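PDB 4KPK: enoyl-CoA hydratase/isomerase from Shewanella pealeana, which probably acts as an isomerase of the enoyl-CoA hydratase/isomerase family, with a crotonase-like fold. Local coordinates for residues A[189-192]-A[193-197]; A[206-209]-A[210-214]. All blocks are in the same frame, centred on the assembly; numbering follows the deposited sequence.

Interaction 1 (A[189-192]-A[193-197]); sequences MGQR and AARRY
Gly190 O accepts the backbone N-H of Ala194 at 3.0 Å, in the carbonyl plane. This is the first bond of helix 191-200, and Gly190 sits at its N-cap. Gly190 also has positive phi (89°), where a side chain would press on the carbonyl O of Met189. One residue on, Arg195 N bonds Gln191 O at 3.0 Å. The N-H of Ala193 lies in the first turn and goes to a water, which donates to Met189 O at 2.6 Å. A second water joins Gln191 OE1 to Arg195 NH1, but both side chains are chiefly held by the second subunit, through its Leu248 O and Asp157. The apolar side belongs to Met189, a selenomethionine. With chi1 at 89°, its chain runs forward alongside the first turns of the new helix. SE lies 3.9 Å from Ala194 CA, and the bend at chi3 brings CE 3.9 Å from Ala193 CB. CE also meets Tyr197 CD1 at 3.7 Å, obliquely to the ring. The contact thus marks the break between helices 182-189 and 191-200. Met189, Ala193 and Tyr197 pack on Leu212 of helix 206-212, while Arg192 and Arg195 turn to the second subunit.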
loop_
_atom_site.group_PDB
_atom_site.type_symbol
_atom_site.label_atom_id
_atom_site.label_comp_id
_atom_site.label_asym_id
_atom_site.label_seq_id
_atom_site.Cartn_x
_atom_site.Cartn_y
_atom_site.Cartn_z
HETATM N N MSE A 189 -5.654 5.445 -0.205
HETATM C CA MSE A 189 -6.284 4.543 0.767
HETATM C C MSE A 189 -6.009 3.074 0.545
HETATM O O MSE A 189 -6.205 2.263 1.459
HETATM C CB MSE A 189 -7.774 4.820 0.752
HETATM C CG MSE A 189 -8.575 4.016 -0.260
HETATM SE SE MSE A 189 -10.538 4.371 -0.193
HETATM C CE MSE A 189 -10.972 4.493 1.712
ATOM N N GLY A 190 -5.511 2.713 -0.642
ATOM C CA GLY A 190 -5.182 1.334 -0.959
ATOM C C GLY A 190 -6.385 0.560 -1.554
ATOM O O GLY A 190 -7.535 0.920 -1.330
ATOM N N GLN A 191 -6.091 -0.511 -2.290
ATOM C CA GLN A 191 -7.081 -1.424 -2.874
ATOM C C GLN A 191 -7.994 -2.134 -1.906
ATOM O O GLN A 191 -9.183 -2.263 -2.162
ATOM C CB GLN A 191 -6.402 -2.486 -3.749
ATOM C CG GLN A 191 -5.707 -1.917 -5.018
ATOM C CD GLN A 191 -6.584 -2.024 -6.269
ATOM O OE1 GLN A 191 -7.577 -2.780 -6.290
ATOM N NE2 GLN A 191 -6.243 -1.222 -7.311
ATOM N N ARG A 192 -7.446 -2.668 -0.835
ATOM C CA ARG A 192 -8.270 -3.312 0.191
ATOM C C ARG A 192 -9.447 -2.399 0.683
ATOM O O ARG A 192 -10.602 -2.801 0.685
ATOM C CB ARG A 192 -7.389 -3.846 1.352
ATOM C CG ARG A 192 -8.070 -4.880 2.252
ATOM C CD ARG A 192 -8.263 -6.220 1.569
ATOM N NE ARG A 192 -9.411 -7.082 2.006
ATOM C CZ ARG A 192 -9.308 -8.238 2.647
ATOM N NH1 ARG A 192 -8.137 -8.702 3.034
ATOM N NH2 ARG A 192 -10.347 -8.954 2.935
ATOM N N ALA A 193 -9.168 -1.158 1.000
ATOM C CA ALA A 193 -10.216 -0.241 1.442
ATOM C C ALA A 193 -11.052 0.322 0.284
ATOM O O ALA A 193 -12.241 0.557 0.441
ATOM C CB ALA A 193 -9.600 0.904 2.253
ATOM N N ALA A 194 -10.465 0.512 -0.896
ATOM C CA ALA A 194 -11.249 1.010 -2.045
ATOM C C ALA A 194 -12.311 0.052 -2.472
ATOM O O ALA A 194 -13.416 0.434 -2.847
ATOM C CB ALA A 194 -10.325 1.365 -3.219
ATOM N N ARG A 195 -11.972 -1.211 -2.480
ATOM C CA ARG A 195 -12.907 -2.215 -2.883
ATOM C C ARG A 195 -14.074 -2.285 -1.901
ATOM O O ARG A 195 -15.157 -2.667 -2.283
ATOM C CB ARG A 195 -12.212 -3.560 -3.009
ATOM C CG ARG A 195 -11.697 -3.772 -4.443
ATOM C CD ARG A 195 -10.854 -4.983 -4.661
ATOM N NE ARG A 195 -11.660 -6.183 -4.710
ATOM C CZ ARG A 195 -11.250 -7.320 -5.258
ATOM N NH1 ARG A 195 -10.073 -7.394 -5.877
ATOM N NH2 ARG A 195 -12.024 -8.378 -5.225
ATOM N N ARG A 196 -13.860 -1.930 -0.629
ATOM C CA ARG A 196 -15.015 -1.857 0.286
ATOM C C ARG A 196 -15.823 -0.593 -0.010
ATOM O O ARG A 196 -16.981 -0.637 -0.481
ATOM C CB ARG A 196 -14.547 -1.891 1.701
ATOM C CG ARG A 196 -15.658 -1.572 2.698
ATOM C CD ARG A 196 -15.103 -1.283 4.092
ATOM N NE ARG A 196 -16.203 -0.831 4.975
ATOM C CZ ARG A 196 -16.083 -0.676 6.293
ATOM N NH1 ARG A 196 -14.948 -0.959 6.891
ATOM N NH2 ARG A 196 -17.117 -0.281 7.020
ATOM N N TYR A 197 -15.201 0.547 0.196
ATOM C CA TYR A 197 -15.925 1.799 0.191
ATOM C C TYR A 197 -16.522 2.195 -1.140
ATOM O O TYR A 197 -17.611 2.779 -1.160
ATOM C CB TYR A 197 -15.037 2.898 0.750
ATOM C CG TYR A 197 -14.873 2.779 2.235
ATOM C CD1 TYR A 197 -13.735 2.242 2.766
ATOM C CD2 TYR A 197 -15.901 3.177 3.122
ATOM C CE1 TYR A 197 -13.565 2.112 4.148
ATOM C CE2 TYR A 197 -15.741 3.034 4.534
ATOM C CZ TYR A 197 -14.563 2.492 5.008
ATOM O OH TYR A 197 -14.310 2.298 6.324
HETATM O O HOH W 1 -6.417 -0.279 1.603
HETATM O O HOH W 2 -8.542 -5.117 -7.394
#

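Interaction 2 (A[206-209]-A[210-214]); sequences AQKA and LELQI
Lys208 lays the middle of its chain along Leu212, one turn further on, with CD 3.7 Å from Leu212 CD1. The two side chains cross obliquely. Bends at chi2 and chi3 fold the lysine forward, so that its methylenes meet the leucine while NZ stays near Glu211. NZ and Glu211 OE1 form a long salt bridge of 4.0 Å. An alanine in place of Lys208 would probably leave Glu211 OE1 without this distant positive charge and bare one flank of Leu212.

The other carboxylate oxygen is held more closely. Gln207 NE2 donates to Glu211 OE2 at 2.7 Å, in a nearly straight bond (169°). The donor comes from above the carboxylate plane, while the oxygen lies in the plane of the Gln207 amide. The two flat groups are turned 51° apart. This is an i to i+4 pair on the exposed side of the helix.

Backbone bonds of the same spacing run beneath, among them Leu212 N to Lys208 O at 2.9 Å. The helix then ends in a Schellman motif at Gln213, which has positive phi. Ile214 N makes a weak bond to Ala209 O, and Ile214 CB comes 4.2 Å from Ala209 CB. At the start of the helix, Asp205 OD1 accepts the backbone N-H of Lys208. Leu212 faces helix 191-200, Ile214 packs on helices 182-189 and 148-155, and Ala206, Gln207 and Leu210 touch Ile218 of strand 217-218.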
loop_
_atom_site.group_PDB
_atom_site.type_symbol
_atom_site.label_atom_id
_atom_site.label_comp_id
_atom_site.label_asym_id
_atom_site.label_seq_id
_atom_site.Cartn_x
_atom_site.Cartn_y
_atom_site.Cartn_z
ATOM N N ALA A 206 -13.807 11.198 10.068
ATOM C CA ALA A 206 -12.511 11.777 10.081
ATOM C C ALA A 206 -11.494 10.767 10.569
ATOM O O ALA A 206 -10.390 10.678 10.044
ATOM C CB ALA A 206 -12.524 12.988 11.030
ATOM N N GLN A 207 -11.849 10.032 11.618
ATOM C CA GLN A 207 -10.890 9.154 12.244
ATOM C C GLN A 207 -10.542 8.024 11.276
ATOM O O GLN A 207 -9.413 7.617 11.176
ATOM C CB GLN A 207 -11.496 8.578 13.521
ATOM C CG GLN A 207 -10.630 7.540 14.178
ATOM C CD GLN A 207 -9.235 8.048 14.499
ATOM O OE1 GLN A 207 -9.064 9.198 14.954
ATOM N NE2 GLN A 207 -8.218 7.198 14.271
ATOM N N LYS A 208 -11.543 7.467 10.640
ATOM C CA LYS A 208 -11.318 6.410 9.634
ATOM C C LYS A 208 -10.446 6.917 8.457
ATOM O O LYS A 208 -9.563 6.220 7.985
ATOM C CB LYS A 208 -12.695 5.947 9.133
ATOM C CG LYS A 208 -12.727 5.030 7.919
ATOM C CD LYS A 208 -11.906 3.784 8.111
ATOM C CE LYS A 208 -12.420 2.932 9.225
ATOM N NZ LYS A 208 -11.715 1.631 9.096
ATOM N N ALA A 209 -10.714 8.147 8.021
ATOM C CA ALA A 209 -9.931 8.873 7.036
ATOM C C ALA A 209 -8.459 8.935 7.391
ATOM O O ALA A 209 -7.550 8.737 6.535
ATOM C CB ALA A 209 -10.475 10.304 6.888
ATOM N N LEU A 210 -8.225 9.246 8.659
ATOM C CA LEU A 210 -6.893 9.334 9.169
ATOM C C LEU A 210 -6.227 7.955 9.096
ATOM O O LEU A 210 -5.084 7.868 8.629
ATOM C CB LEU A 210 -6.900 9.921 10.617
ATOM C CG LEU A 210 -5.554 10.054 11.347
ATOM C CD1 LEU A 210 -4.680 11.044 10.600
ATOM C CD2 LEU A 210 -5.701 10.530 12.798
ATOM N N GLU A 211 -6.916 6.897 9.561
ATOM C CA GLU A 211 -6.390 5.523 9.539
ATOM C C GLU A 211 -6.030 5.029 8.143
ATOM O O GLU A 211 -5.041 4.329 7.956
ATOM C CB GLU A 211 -7.402 4.532 10.160
ATOM C CG GLU A 211 -7.368 4.513 11.700
ATOM C CD GLU A 211 -8.723 4.308 12.354
ATOM O OE1 GLU A 211 -9.617 3.730 11.712
ATOM O OE2 GLU A 211 -8.902 4.742 13.526
ATOM N N LEU A 212 -6.911 5.337 7.190
ATOM C CA LEU A 212 -6.740 4.999 5.793
ATOM C C LEU A 212 -5.747 5.889 5.067
ATOM O O LEU A 212 -5.364 5.617 3.893
ATOM C CB LEU A 212 -8.053 5.179 5.106
ATOM C CG LEU A 212 -9.130 4.227 5.588
ATOM C CD1 LEU A 212 -10.373 4.455 4.787
ATOM C CD2 LEU A 212 -8.729 2.775 5.543
ATOM N N GLN A 213 -5.371 6.971 5.767
ATOM C CA GLN A 213 -4.381 7.929 5.294
ATOM C C GLN A 213 -4.947 8.811 4.225
ATOM O O GLN A 213 -4.203 9.451 3.544
ATOM C CB GLN A 213 -3.062 7.274 4.779
ATOM C CG GLN A 213 -2.238 6.599 5.854
ATOM C CD GLN A 213 -0.903 6.069 5.355
ATOM O OE1 GLN A 213 -0.145 6.757 4.671
ATOM N NE2 GLN A 213 -0.605 4.833 5.718
ATOM N N ILE A 214 -6.265 8.900 4.103
ATOM C CA ILE A 214 -6.888 9.940 3.269
ATOM C C ILE A 214 -6.478 11.335 3.800
ATOM O O ILE A 214 -6.224 12.287 3.021
ATOM C CB ILE A 214 -8.434 9.743 3.231
ATOM C CG1 ILE A 214 -8.813 8.524 2.406
ATOM C CG2 ILE A 214 -9.141 10.992 2.733
ATOM C CD1 ILE A 214 -8.450 8.655 0.927
#

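Overall arrangement
Both interactions are local. Interaction 1 is at the start of helix 191-200, and interaction 2 runs along helix 206-212 to its end. Their centres are 12 Å apart, and their apolar sides meet around Leu212; Met189 also reaches Ile214, and Tyr197 the chain of Lys208. Interaction 1 is the more buried. Its arginines reach acidic and other polar groups, several of them on the second subunit, and a water bridges the break before the first turn of its helix. Interaction 2 is partly buried. Gln207 and, at longer range, Lys208 pair with Glu211 on the outer side. Its link to another chain is slight: Gln213 packs on Arg192 of the third subunit.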